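Local coordinates for cell shape-determining protein MreC (Streptococcus pneumoniae, PDB 2QF4) that helps to form and maintain cell shape, probably as part of the elongasome that synthesizes peripheral peptidoglycan, at residues Trp21-Thr26 and Leu64-Asn69; Met39-Asn44 and Ile161-Asn166. All blocks are in the same frame, centred on the assembly; numbering follows the deposited sequence. Where two conformers were deposited one is given.

Interaction 1: Trp21-Thr26 and Leu64-Asn69; sequences WKQELT and LTNTEN
Asn66 ND2 makes two hydrogen bonds: it donates across the contact to Gln23 O at 2.8 Å and, beyond the contact, to Leu63 O at the end of strand 59-63. The same carboxamide also accepts, Gln23 N reaching Asn66 OD1 at 2.8 Å in a nearly straight bond (174° at the hydrogen). One side-chain amide thus reads both the N-H and the C=O of a single residue, as a neighbouring strand would, just where strand 24-27 begins in the first of the two β-barrels of this major periplasmic (extracellular) domain, whose fold resembles α-lytic protease. Both bonds lie in the carbonyl plane of their acceptor, on a lone pair, and Gln23 O sits only 8° out of the Asn66 amide plane, so the pair of bonds fixes the amide's rotation. The Gln23 side chain runs antiparallel to that of Asn66, with CB 3.5 Å from Asn66 OD1, and lies across Thr65. The placement of its amide end is doubtful, because Gln23 NE2 comes implausibly close to Thr65 OG1. Lys93 NZ, from outside the contact, donates to Thr65 O. The Gln23 carboxamide carbon lies over the same backbone carbonyl, with Gln23 CD 3.8 Å from Thr65 O.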
ATOM      1  N   TRP A  21       9.174   9.492 -12.237  1.00 11.82           N
ATOM      2  CA  TRP A  21       9.481  10.255 -11.023  1.00 12.01           C
ATOM      3  C   TRP A  21       8.224  10.744 -10.284  1.00 10.73           C
ATOM      4  O   TRP A  21       8.325  11.300  -9.208  1.00 10.88           O
ATOM      5  CB  TRP A  21      10.433  11.398 -11.337  1.00 12.50           C
ATOM      6  CG  TRP A  21      10.140  12.215 -12.557  1.00 12.36           C
ATOM      7  CD1 TRP A  21      10.753  12.096 -13.752  1.00 13.01           C
ATOM      8  CD2 TRP A  21       9.208  13.300 -12.696  1.00 11.33           C
ATOM      9  NE1 TRP A  21      10.286  13.038 -14.625  1.00 13.36           N
ATOM     10  CE2 TRP A  21       9.343  13.800 -13.988  1.00 11.76           C
ATOM     11  CE3 TRP A  21       8.287  13.911 -11.836  1.00 10.89           C
ATOM     12  CZ2 TRP A  21       8.573  14.831 -14.454  1.00 13.39           C
ATOM     13  CZ3 TRP A  21       7.546  14.949 -12.314  1.00 12.16           C
ATOM     14  CH2 TRP A  21       7.710  15.410 -13.593  1.00 12.54           C
ATOM     15  N   LYS A  22       7.028  10.505 -10.832  1.00  9.64           N
ATOM     16  CA  LYS A  22       5.764  10.734 -10.086  1.00  9.96           C
ATOM     17  C   LYS A  22       4.708   9.836 -10.662  1.00 10.10           C
ATOM     18  O   LYS A  22       4.027  10.207 -11.621  1.00 12.00           O
ATOM     19  CB  LYS A  22       5.328  12.206 -10.112  1.00 10.14           C
ATOM     20  CG  LYS A  22       4.115  12.478  -9.220  1.00 11.50           C
ATOM     21  CD  LYS A  22       3.690  13.943  -9.126  1.00 11.73           C
ATOM     22  CE  LYS A  22       3.186  14.483 -10.419  1.00 13.12           C
ATOM     23  NZ  LYS A  22       2.875  15.947 -10.258  1.00 13.59           N
ATOM     24  N   GLN A  23       4.572   8.645 -10.092  1.00 10.19           N
ATOM     25  CA  GLN A  23       3.622   7.659 -10.590  1.00 11.18           C
ATOM     26  C   GLN A  23       2.318   7.757  -9.839  1.00 10.37           C
ATOM     27  O   GLN A  23       2.270   7.597  -8.637  1.00  9.61           O
ATOM     28  CB  GLN A  23       4.245   6.283 -10.508  1.00 11.74           C
ATOM     29  CG  GLN A  23       5.521   6.227 -11.370  1.00 16.06           C
ATOM     30  CD  GLN A  23       6.338   4.992 -11.214  1.00 18.15           C
ATOM     31  OE1 GLN A  23       7.569   5.097 -11.165  1.00 25.72           O
ATOM     32  NE2 GLN A  23       5.738   3.877 -11.162  1.00 21.15           N
ATOM     33  N   GLU A  24       1.281   8.060 -10.585  1.00  9.89           N
ATOM     34  CA  GLU A  24      -0.007   8.376 -10.004  1.00  9.60           C
ATOM     35  C   GLU A  24      -1.101   8.210 -11.011  1.00  9.42           C
ATOM     36  O   GLU A  24      -0.872   8.221 -12.211  1.00 10.32           O
ATOM     37  CB  GLU A  24       0.002   9.791  -9.460  1.00 10.56           C
ATOM     38  CG  GLU A  24       0.161  10.830 -10.517  1.00 12.44           C
ATOM     39  CD  GLU A  24      -0.090  12.213  -9.999  1.00 13.75           C
ATOM     40  OE1 GLU A  24       0.288  12.560  -8.836  1.00 15.52           O
ATOM     41  OE2 GLU A  24      -0.608  13.006 -10.809  1.00 19.54           O
ATOM     42  N   LEU A  25      -2.312   8.084 -10.496  1.00  8.90           N
ATOM     43  CA  LEU A  25      -3.533   7.999 -11.297  1.00  9.50           C
ATOM     44  C   LEU A  25      -4.526   8.998 -10.738  1.00  8.80           C
ATOM     45  O   LEU A  25      -4.547   9.303  -9.550  1.00 10.15           O
ATOM     46  CB  LEU A  25      -4.204   6.585 -11.150  1.00 11.31           C
ATOM     47  CG  LEU A  25      -3.395   5.343 -11.435  1.00 13.15           C
ATOM     48  CD1 LEU A  25      -4.203   4.151 -11.108  1.00 12.60           C
ATOM     49  CD2 LEU A  25      -2.950   5.348 -12.926  1.00 14.26           C
ATOM     50  N   THR A  26      -5.383   9.514 -11.611  1.00  8.88           N
ATOM     51  CA  THR A  26      -6.549  10.305 -11.220  1.00  9.17           C
ATOM     52  C   THR A  26      -7.793   9.526 -11.542  1.00  8.48           C
ATOM     53  O   THR A  26      -7.954   9.014 -12.666  1.00  9.04           O
ATOM     54  CB  THR A  26      -6.587  11.662 -11.954  1.00  9.09           C
ATOM     55  OG1 THR A  26      -5.359  12.325 -11.735  1.00 11.91           O
ATOM     56  CG2 THR A  26      -7.741  12.513 -11.449  1.00 10.81           C
ATOM     57  N   LEU A  64       2.306   2.611  -5.683  1.00  8.12           N
ATOM     58  CA  LEU A  64       3.340   1.967  -4.868  1.00  8.36           C
ATOM     59  C   LEU A  64       4.696   1.856  -5.535  1.00  8.45           C
ATOM     60  O   LEU A  64       5.676   1.517  -4.878  1.00  8.78           O
ATOM     61  CB  LEU A  64       2.902   0.547  -4.486  1.00  8.61           C
ATOM     62  CG  LEU A  64       1.698   0.402  -3.558  1.00  9.35           C
ATOM     63  CD1 LEU A  64       1.546  -1.093  -3.204  1.00 11.42           C
ATOM     64  CD2 LEU A  64       1.805   1.258  -2.297  1.00 10.10           C
ATOM     65  N   THR A  65       4.771   2.114  -6.828  1.00  9.13           N
ATOM     66  CA  THR A  65       6.021   1.990  -7.582  1.00  9.23           C
ATOM     67  C   THR A  65       6.877   3.262  -7.580  1.00  9.63           C
ATOM     68  O   THR A  65       7.898   3.288  -8.237  1.00 11.21           O
ATOM     69  CB  THR A  65       5.692   1.541  -8.997  1.00 10.56           C
ATOM     70  OG1 THR A  65       4.688   2.415  -9.532  1.00 12.36           O
ATOM     71  CG2 THR A  65       5.174   0.093  -9.000  1.00 12.50           C
ATOM     72  N   ASN A  66       6.494   4.274  -6.795  1.00  9.72           N
ATOM     73  CA  ASN A  66       7.331   5.453  -6.630  1.00  9.61           C
ATOM     74  C   ASN A  66       8.600   5.161  -5.857  1.00  9.04           C
ATOM     75  O   ASN A  66       8.597   4.459  -4.854  1.00  8.87           O
ATOM     76  CB  ASN A  66       6.547   6.571  -5.996  1.00  9.89           C
ATOM     77  CG  ASN A  66       5.625   7.186  -6.977  1.00 11.78           C
ATOM     78  OD1 ASN A  66       6.077   7.853  -7.923  1.00 13.56           O
ATOM     79  ND2 ASN A  66       4.337   6.964  -6.812  1.00 11.11           N
ATOM     80  N   THR A  67       9.702   5.709  -6.336  1.00  9.09           N
ATOM     81  CA  THR A  67      11.013   5.487  -5.738  1.00  9.69           C
ATOM     82  C   THR A  67      11.014   5.770  -4.242  1.00  8.52           C
ATOM     83  O   THR A  67      11.447   4.936  -3.451  1.00  8.83           O
ATOM     84  CB  THR A  67      12.071   6.350  -6.442  1.00 10.18           C
ATOM     85  OG1 THR A  67      12.046   6.029  -7.833  1.00 14.56           O
ATOM     86  CG2 THR A  67      13.455   6.106  -5.827  1.00 11.97           C
ATOM     87  N   GLU A  68      10.532   6.952  -3.867  1.00  8.15           N
ATOM     88  CA  GLU A  68      10.394   7.339  -2.486  1.00  8.61           C
ATOM     89  C   GLU A  68       8.917   7.493  -2.165  1.00  8.71           C
ATOM     90  O   GLU A  68       8.162   8.010  -2.977  1.00 11.03           O
ATOM     91  CB  GLU A  68      11.085   8.688  -2.245  1.00  8.99           C
ATOM     92  CG  GLU A  68      12.571   8.647  -2.380  1.00 11.45           C
ATOM     93  CD  GLU A  68      13.265   8.048  -1.190  1.00 16.83           C
ATOM     94  OE1 GLU A  68      12.655   7.652  -0.188  1.00 19.58           O
ATOM     95  OE2 GLU A  68      14.507   8.025  -1.233  1.00 22.04           O
ATOM     96  N   ASN A  69       8.524   7.024  -0.989  1.00  8.50           N
ATOM     97  CA  ASN A  69       7.129   7.019  -0.563  1.00  9.08           C
ATOM     98  C   ASN A  69       7.046   7.613   0.838  1.00  9.14           C
ATOM     99  O   ASN A  69       7.524   6.997   1.783  1.00 10.38           O
ATOM    100  CB  ASN A  69       6.558   5.610  -0.597  1.00  8.94           C
ATOM    101  CG  ASN A  69       5.043   5.619  -0.601  1.00  8.75           C
ATOM    102  OD1 ASN A  69       4.420   6.158   0.311  1.00  9.98           O
ATOM    103  ND2 ASN A  69       4.445   5.047  -1.639  1.00  9.98           N
TER

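Interaction 2: Met39-Asn44 and Ile161-Asn166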
ATOM      1  N   MET A  39      -8.078   6.474   2.590  1.00 11.68           N
ATOM      2  CA  MET A  39      -8.305   5.358   1.727  1.00  9.88           C
ATOM      3  C   MET A  39      -7.069   4.880   1.006  1.00  8.33           C
ATOM      4  O   MET A  39      -6.203   5.648   0.583  1.00  8.63           O
ATOM      5  CB  MET A  39      -9.427   5.653   0.719  1.00  9.93           C
ATOM      6  CG  MET A  39     -10.802   5.745   1.366  1.00 12.16           C
ATOM      7  SD  MET A  39     -12.055   6.151   0.158  1.00 13.16           S
ATOM      8  CE  MET A  39     -13.534   5.619   1.090  1.00 16.08           C
ATOM      9  N   LEU A  40      -7.043   3.571   0.866  1.00  8.05           N
ATOM     10  CA  LEU A  40      -6.096   2.854   0.018  1.00  7.81           C
ATOM     11  C   LEU A  40      -6.779   2.519  -1.286  1.00  7.96           C
ATOM     12  O   LEU A  40      -7.984   2.666  -1.417  1.00  9.86           O
ATOM     13  CB  LEU A  40      -5.538   1.628   0.740  1.00  8.65           C
ATOM     14  CG  LEU A  40      -4.612   1.955   1.932  1.00  8.24           C
ATOM     15  CD1 LEU A  40      -4.188   0.677   2.634  1.00 12.60           C
ATOM     16  CD2 LEU A  40      -3.359   2.703   1.434  1.00  9.83           C
ATOM     17  N   ALA A  41      -5.992   2.122  -2.276  1.00  7.76           N
ATOM     18  CA  ALA A  41      -6.466   1.874  -3.623  1.00  8.16           C
ATOM     19  C   ALA A  41      -6.037   0.486  -4.077  1.00  7.95           C
ATOM     20  O   ALA A  41      -4.871   0.096  -3.915  1.00  8.19           O
ATOM     21  CB  ALA A  41      -5.885   2.941  -4.568  1.00  8.77           C
ATOM     22  N   ILE A  42      -6.997  -0.262  -4.619  1.00  8.77           N
ATOM     23  CA  ILE A  42      -6.821  -1.646  -5.044  1.00  9.72           C
ATOM     24  C   ILE A  42      -7.197  -1.865  -6.511  1.00  9.81           C
ATOM     25  O   ILE A  42      -8.076  -1.205  -7.085  1.00 10.00           O
ATOM     26  CB  ILE A  42      -7.597  -2.610  -4.090  1.00 11.16           C
ATOM     27  CG1 ILE A  42      -9.064  -2.698  -4.317  0.50 10.15           C
ATOM     28  CG2 ILE A  42      -7.343  -2.236  -2.638  0.50 10.50           C
ATOM     29  CD1 ILE A  42      -9.684  -3.926  -3.633  0.50 11.76           C
ATOM     30  N   ALA A  43      -6.524  -2.829  -7.103  1.00 10.35           N
ATOM     31  CA  ALA A  43      -6.844  -3.336  -8.429  1.00 11.87           C
ATOM     32  C   ALA A  43      -6.445  -4.758  -8.444  1.00 13.66           C
ATOM     33  O   ALA A  43      -5.448  -5.143  -7.861  1.00 13.88           O
ATOM     34  CB  ALA A  43      -6.067  -2.584  -9.513  1.00 14.27           C
ATOM     35  N   ASN A  44      -7.193  -5.569  -9.190  1.00 16.22           N
ATOM     36  CA  ASN A  44      -6.814  -6.966  -9.373  1.00 20.23           C
ATOM     37  C   ASN A  44      -6.620  -7.673  -8.007  1.00 19.45           C
ATOM     38  O   ASN A  44      -5.752  -8.550  -7.890  1.00 23.30           O
ATOM     39  CB  ASN A  44      -5.515  -7.030 -10.232  1.00 21.23           C
ATOM     40  CG  ASN A  44      -5.691  -6.501 -11.688  1.00 24.63           C
ATOM     41  OD1 ASN A  44      -6.738  -6.670 -12.299  1.00 29.35           O
ATOM     42  ND2 ASN A  44      -4.624  -5.902 -12.244  1.00 24.09           N
ATOM     43  N   ILE A 161     -10.400   1.565 -10.532  1.00  9.60           N
ATOM     44  CA  ILE A 161      -9.707   1.374  -9.265  1.00  9.60           C
ATOM     45  C   ILE A 161     -10.735   1.433  -8.156  1.00  9.14           C
ATOM     46  O   ILE A 161     -11.656   2.218  -8.209  1.00  9.11           O
ATOM     47  CB  ILE A 161      -8.659   2.478  -9.080  1.00  9.17           C
ATOM     48  CG1 ILE A 161      -7.596   2.414 -10.183  1.00 10.95           C
ATOM     49  CG2 ILE A 161      -8.025   2.453  -7.691  1.00 10.68           C
ATOM     50  CD1 ILE A 161      -6.731   1.183 -10.217  1.00 12.41           C
ATOM     51  N   GLU A 162     -10.559   0.585  -7.156  1.00  9.47           N
ATOM     52  CA  GLU A 162     -11.398   0.614  -5.978  1.00  9.80           C
ATOM     53  C   GLU A 162     -10.682   1.264  -4.803  1.00  9.09           C
ATOM     54  O   GLU A 162      -9.614   0.844  -4.401  1.00  9.24           O
ATOM     55  CB  GLU A 162     -11.816  -0.806  -5.612  1.00 10.55           C
ATOM     56  CG  GLU A 162     -12.833  -0.842  -4.474  1.00 12.72           C
ATOM     57  CD  GLU A 162     -13.289  -2.233  -4.150  1.00 17.01           C
ATOM     58  OE1 GLU A 162     -13.312  -3.095  -5.042  1.00 23.31           O
ATOM     59  OE2 GLU A 162     -13.678  -2.470  -3.014  1.00 21.55           O
ATOM     60  N   LEU A 163     -11.265   2.312  -4.258  1.00  8.73           N
ATOM     61  CA  LEU A 163     -10.787   2.952  -3.037  1.00  8.74           C
ATOM     62  C   LEU A 163     -11.456   2.263  -1.857  1.00  9.31           C
ATOM     63  O   LEU A 163     -12.635   1.905  -1.906  1.00 10.10           O
ATOM     64  CB  LEU A 163     -11.175   4.423  -3.029  1.00  9.37           C
ATOM     65  CG  LEU A 163     -10.646   5.282  -4.168  1.00  9.59           C
ATOM     66  CD1 LEU A 163     -11.132   6.702  -3.986  1.00 12.27           C
ATOM     67  CD2 LEU A 163      -9.108   5.159  -4.282  1.00 10.93           C
ATOM     68  N   VAL A 164     -10.690   2.066  -0.778  1.00  9.79           N
ATOM     69  CA  VAL A 164     -11.177   1.318   0.404  1.00 10.94           C
ATOM     70  C   VAL A 164     -10.683   2.065   1.644  1.00 11.26           C
ATOM     71  O   VAL A 164      -9.498   2.363   1.793  1.00 12.26           O
ATOM     72  CB  VAL A 164     -10.647  -0.132   0.421  1.00 13.55           C
ATOM     73  CG1 VAL A 164     -11.195  -0.939   1.617  0.80 14.86           C
ATOM     74  CG2 VAL A 164     -10.984  -0.898  -0.880  0.80 16.29           C
ATOM     75  N   GLY A 165     -11.599   2.336   2.566  1.00 10.88           N
ATOM     76  CA  GLY A 165     -11.269   2.951   3.851  1.00 11.45           C
ATOM     77  C   GLY A 165     -11.973   2.245   5.000  1.00 10.38           C
ATOM     78  O   GLY A 165     -12.937   1.554   4.805  1.00 10.42           O
ATOM     79  N   ASN A 166     -11.457   2.412   6.206  1.00 10.97           N
ATOM     80  CA  ASN A 166     -12.069   1.857   7.394  1.00  9.85           C
ATOM     81  C   ASN A 166     -13.317   2.650   7.673  1.00 10.89           C
ATOM     82  O   ASN A 166     -13.272   3.860   7.656  1.00 13.68           O
ATOM     83  CB  ASN A 166     -11.082   2.002   8.571  1.00 10.27           C
ATOM     84  CG  ASN A 166     -11.391   1.094   9.715  1.00  8.77           C
ATOM     85  OD1 ASN A 166     -12.543   0.947  10.118  1.00  9.27           O
ATOM     86  ND2 ASN A 166     -10.362   0.534  10.297  1.00  9.84           N
TER
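The Ala41 CB methyl fits between Ile161 CG2, at 3.8 Å, and Leu163 CD2, at 3.9 Å, on one face of an antiparallel strand pair. The pair joins strands 40-43 and 160-166 at one seam of the first β-barrel, in a domain with an α-lytic protease-like fold. Ala41 and Leu163 form a non-hydrogen-bonded pair, flanked by the hydrogen-bonded pairs Leu40-Val164 and Ile42-Glu162. Val61 of strand 59-63 touches both Ala41 and Leu163. The other face carries Leu40, Val164, Ile42 and Glu162, and there the side chains of Ile42 and Glu162 run alongside each other. Ile42 was modelled in two conformers; in the one given, CG1 sits between the backbone N and the carbonyl carbon (chi1 78°), which brings it against Glu162 CB at 3.6 Å. The approach of the Ile42 CD1 methyl to the Glu162 carboxylate, 4.0 Å from Glu162 OE1, is provisional for the same reason. At one end Ala43 CB packs on the Ile161 CD1 methyl. At the other, the extended Met39 side chain passes over the backbone at Gly165, which has no side chain to block it; Met39 CG lies 3.7 Å from Gly165 N. Met39 lies across Leu163, its SD resting 3.7 Å from Leu163 CB.

From the N terminus, the chain reaches 21-26, passes 39-44, and at 64-69 closes the first loop through interaction 1, having formed strands 40-43, 46-54 and 59-63 on the way. It then builds the whole second barrel, strands 74-79 to 146-151, before 161-166 returns to 39-44 and closes the much longer loop of interaction 2. The segments alternate, so the two loops cross. Interaction 1 ties the start of strand 24-27 to the loop leaving strand 59-63; interaction 2 pairs strand 160-166 with 40-43, and since 160-166 also bonds to strand 6-16, it closes the first barrel. Their centres are about 16 Å apart, yet they touch where Leu25 CD1 packs 3.9 Å from Ile161 CG1.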